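Local coordinates for thiamin pyrophosphokinase (Saccharomyces cerevisiae, PDB 1IG0) that catalyses the transfer of pyrophosphate from ATP to thiamine, making thiamine diphosphate and AMP, and works as a homodimer, at the VIB site. Sequence-based numbering; all coordinates share one arbitrary frame. Chains: chain A/B, Thiamin pyrophosphokinase.

The VIB site. Residues chain A 5, 270, 272, 275, 285-288; chain B 122-125. With VIB (3-(4-amino-2-methyl-pyrimidin-5-ylmethyl)-5-(2-hydroxy-ethyl)-4-methyl-thiazol-3-ium), chain C.
Extended strands of chain A (4-7, 270-272, 275-277, 285-286 and 288-289) present their side chains to the pyrimidine end of the substrate thiamine (VIB), while A:Ser287 between the last two turns through positive phi (63°) and loop 122-125 of chain B closes over the amino group and the thiazolium end, so the pocket spans the dimer interface. A:Trp270, its CG anti to the carbonyl carbon (chi1 -74°), lays its indole along one face of the aminopyrimidine, the five-membered ring of A:Trp270 over the VIB pyrimidine with planes 3° apart and centroids 4.3 Å apart. The six-membered ring covers the bridging methylene C7A, and CB also rests on the pyrimidine. An alanine here would remove the indole and would probably loosen the pyrimidine and the bridge, since the indole stack and the ring's contact with C7A would go. A:Ser285 OG, anti to the backbone N, gives a 2.7 Å hydrogen bond to VIB N1A. Behind it A:Asn288 ND2 donates to A:Ser285 OG at 2.9 Å and to A:Trp270 O; A:Asn288 OD1 takes A:Trp270 N on a lone pair, so A:Trp270 backbone N and O hold the amide oriented to steady the hydroxyl. The amino VIB N4A donates to B:Gln122 O at 3.0 Å from above the carbonyl plane; that oxygen also lies near thiazolium N3, whose positive charge it may help offset. B:Tyr123 offers a ring face to N4A. A:Ser287 CB sits over the thiazolium face, 3.6 Å from VIB C4. Methyl VIB CM2 packs against A:Trp275 CZ2 and, at 3.6 Å, A:Val272 CG1.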
loop_
_atom_site.group_PDB
_atom_site.type_symbol
_atom_site.label_atom_id
_atom_site.label_comp_id
_atom_site.label_asym_id
_atom_site.label_seq_id
_atom_site.Cartn_x
_atom_site.Cartn_y
_atom_site.Cartn_z
ATOM N N CYS A 5 10.590 24.978 -0.377
ATOM C CA CYS A 5 10.648 23.940 0.642
ATOM C C CYS A 5 11.672 24.389 1.675
ATOM O O CYS A 5 12.797 24.742 1.323
ATOM C CB CYS A 5 11.086 22.610 0.023
ATOM S SG CYS A 5 11.400 21.289 1.223
ATOM N N TRP A 270 9.602 19.689 7.173
ATOM C CA TRP A 270 9.881 20.208 5.845
ATOM C C TRP A 270 8.597 20.809 5.289
ATOM O O TRP A 270 7.744 20.093 4.762
ATOM C CB TRP A 270 10.389 19.090 4.930
ATOM C CG TRP A 270 11.806 18.680 5.225
ATOM C CD1 TRP A 270 12.949 19.273 4.767
ATOM C CD2 TRP A 270 12.226 17.605 6.076
ATOM N NE1 TRP A 270 14.056 18.635 5.280
ATOM C CE2 TRP A 270 13.640 17.611 6.089
ATOM C CE3 TRP A 270 11.545 16.645 6.834
ATOM C CZ2 TRP A 270 14.385 16.683 6.826
ATOM C CZ3 TRP A 270 12.287 15.723 7.568
ATOM C CH2 TRP A 270 13.692 15.752 7.561
ATOM N N VAL A 272 6.339 23.181 2.733
ATOM C CA VAL A 272 6.373 23.512 1.315
ATOM C C VAL A 272 5.305 24.549 0.990
ATOM O O VAL A 272 4.372 24.759 1.766
ATOM C CB VAL A 272 6.143 22.266 0.431
ATOM C CG1 VAL A 272 7.250 21.253 0.665
ATOM C CG2 VAL A 272 4.783 21.653 0.728
ATOM N N TRP A 275 3.829 23.957 -3.963
ATOM C CA TRP A 275 4.575 22.740 -4.244
ATOM C C TRP A 275 3.741 21.656 -4.929
ATOM O O TRP A 275 2.885 21.034 -4.299
ATOM C CB TRP A 275 5.112 22.214 -2.913
ATOM C CG TRP A 275 6.281 21.296 -2.987
ATOM C CD1 TRP A 275 7.586 21.642 -3.184
ATOM C CD2 TRP A 275 6.265 19.879 -2.789
ATOM N NE1 TRP A 275 8.388 20.527 -3.111
ATOM C CE2 TRP A 275 7.602 19.431 -2.870
ATOM C CE3 TRP A 275 5.249 18.944 -2.548
ATOM C CZ2 TRP A 275 7.951 18.085 -2.718
ATOM C CZ3 TRP A 275 5.597 17.603 -2.395
ATOM C CH2 TRP A 275 6.937 17.189 -2.482
ATOM N N SER A 285 5.906 14.100 -0.466
ATOM C CA SER A 285 6.513 14.346 0.830
ATOM C C SER A 285 6.388 13.102 1.700
ATOM O O SER A 285 5.346 12.856 2.307
ATOM C CB SER A 285 5.835 15.529 1.521
ATOM O OG SER A 285 6.464 15.820 2.757
ATOM N N SER A 286 7.455 12.312 1.741
ATOM C CA SER A 286 7.487 11.100 2.547
ATOM C C SER A 286 8.569 11.293 3.600
ATOM O O SER A 286 9.500 12.075 3.404
ATOM C CB SER A 286 7.815 9.884 1.676
ATOM O OG SER A 286 9.107 9.996 1.104
ATOM N N SER A 287 8.443 10.586 4.716
ATOM C CA SER A 287 9.411 10.696 5.798
ATOM C C SER A 287 9.443 12.103 6.385
ATOM O O SER A 287 10.478 12.562 6.867
ATOM C CB SER A 287 10.810 10.305 5.309
ATOM O OG SER A 287 10.885 8.916 5.036
ATOM N N ASN A 288 8.310 12.791 6.332
ATOM C CA ASN A 288 8.228 14.129 6.898
ATOM C C ASN A 288 7.827 13.869 8.343
ATOM O O ASN A 288 7.705 12.712 8.750
ATOM C CB ASN A 288 7.144 14.952 6.196
ATOM C CG ASN A 288 7.388 16.452 6.291
ATOM O OD1 ASN A 288 7.909 16.951 7.290
ATOM N ND2 ASN A 288 6.997 17.180 5.251
ATOM N N GLN B 122 19.026 14.261 3.308
ATOM C CA GLN B 122 17.680 13.914 3.736
ATOM C C GLN B 122 16.672 14.393 2.697
ATOM O O GLN B 122 15.490 14.553 2.995
ATOM C CB GLN B 122 17.365 14.553 5.090
ATOM C CG GLN B 122 18.183 14.007 6.249
ATOM C CD GLN B 122 18.128 12.494 6.335
ATOM O OE1 GLN B 122 19.006 11.799 5.820
ATOM N NE2 GLN B 122 17.086 11.976 6.973
ATOM N N TYR B 123 17.149 14.630 1.478
ATOM C CA TYR B 123 16.278 15.087 0.404
ATOM C C TYR B 123 16.088 14.036 -0.675
ATOM O O TYR B 123 15.589 14.325 -1.762
ATOM C CB TYR B 123 16.810 16.387 -0.198
ATOM C CG TYR B 123 16.597 17.570 0.714
ATOM C CD1 TYR B 123 17.391 17.755 1.847
ATOM C CD2 TYR B 123 15.560 18.472 0.482
ATOM C CE1 TYR B 123 17.153 18.810 2.727
ATOM C CE2 TYR B 123 15.312 19.528 1.355
ATOM C CZ TYR B 123 16.111 19.691 2.475
ATOM O OH TYR B 123 15.862 20.727 3.346
ATOM N N SER B 124 16.498 12.813 -0.363
ATOM C CA SER B 124 16.350 11.686 -1.268
ATOM C C SER B 124 16.151 10.462 -0.385
ATOM O O SER B 124 16.684 10.394 0.721
ATOM C CB SER B 124 17.598 11.507 -2.139
ATOM O OG SER B 124 18.679 10.985 -1.388
ATOM N N THR B 125 15.370 9.504 -0.866
ATOM C CA THR B 125 15.106 8.289 -0.107
ATOM C C THR B 125 16.258 7.310 -0.283
ATOM O O THR B 125 17.098 7.479 -1.168
ATOM C CB THR B 125 13.821 7.610 -0.598
ATOM O OG1 THR B 125 13.977 7.248 -1.977
ATOM C CG2 THR B 125 12.628 8.557 -0.445
HETATM C CM2 VIB C . 8.859 18.046 1.024
HETATM N N4A VIB C . 13.326 16.525 2.542
HETATM C CM4 VIB C . 13.783 12.496 5.764
HETATM O O1 VIB C . 13.630 8.580 2.873
HETATM C C7 VIB C . 14.096 8.969 4.166
HETATM C C6 VIB C . 14.963 10.246 4.040
HETATM C C2 VIB C . 12.791 12.993 2.335
HETATM S S1 VIB C . 13.664 11.539 1.768
HETATM C C5 VIB C . 14.100 11.385 3.512
HETATM C C4 VIB C . 13.568 12.385 4.259
HETATM N N3 VIB C . 12.875 13.222 3.572
HETATM C C7A VIB C . 12.189 14.404 4.169
HETATM C C4A VIB C . 11.925 16.377 2.575
HETATM N N3A VIB C . 11.119 17.251 1.817
HETATM C C2A VIB C . 9.721 17.117 1.833
HETATM N N1A VIB C . 9.132 16.105 2.611
HETATM C C6A VIB C . 9.932 15.227 3.371
HETATM C C5A VIB C . 11.333 15.357 3.357
#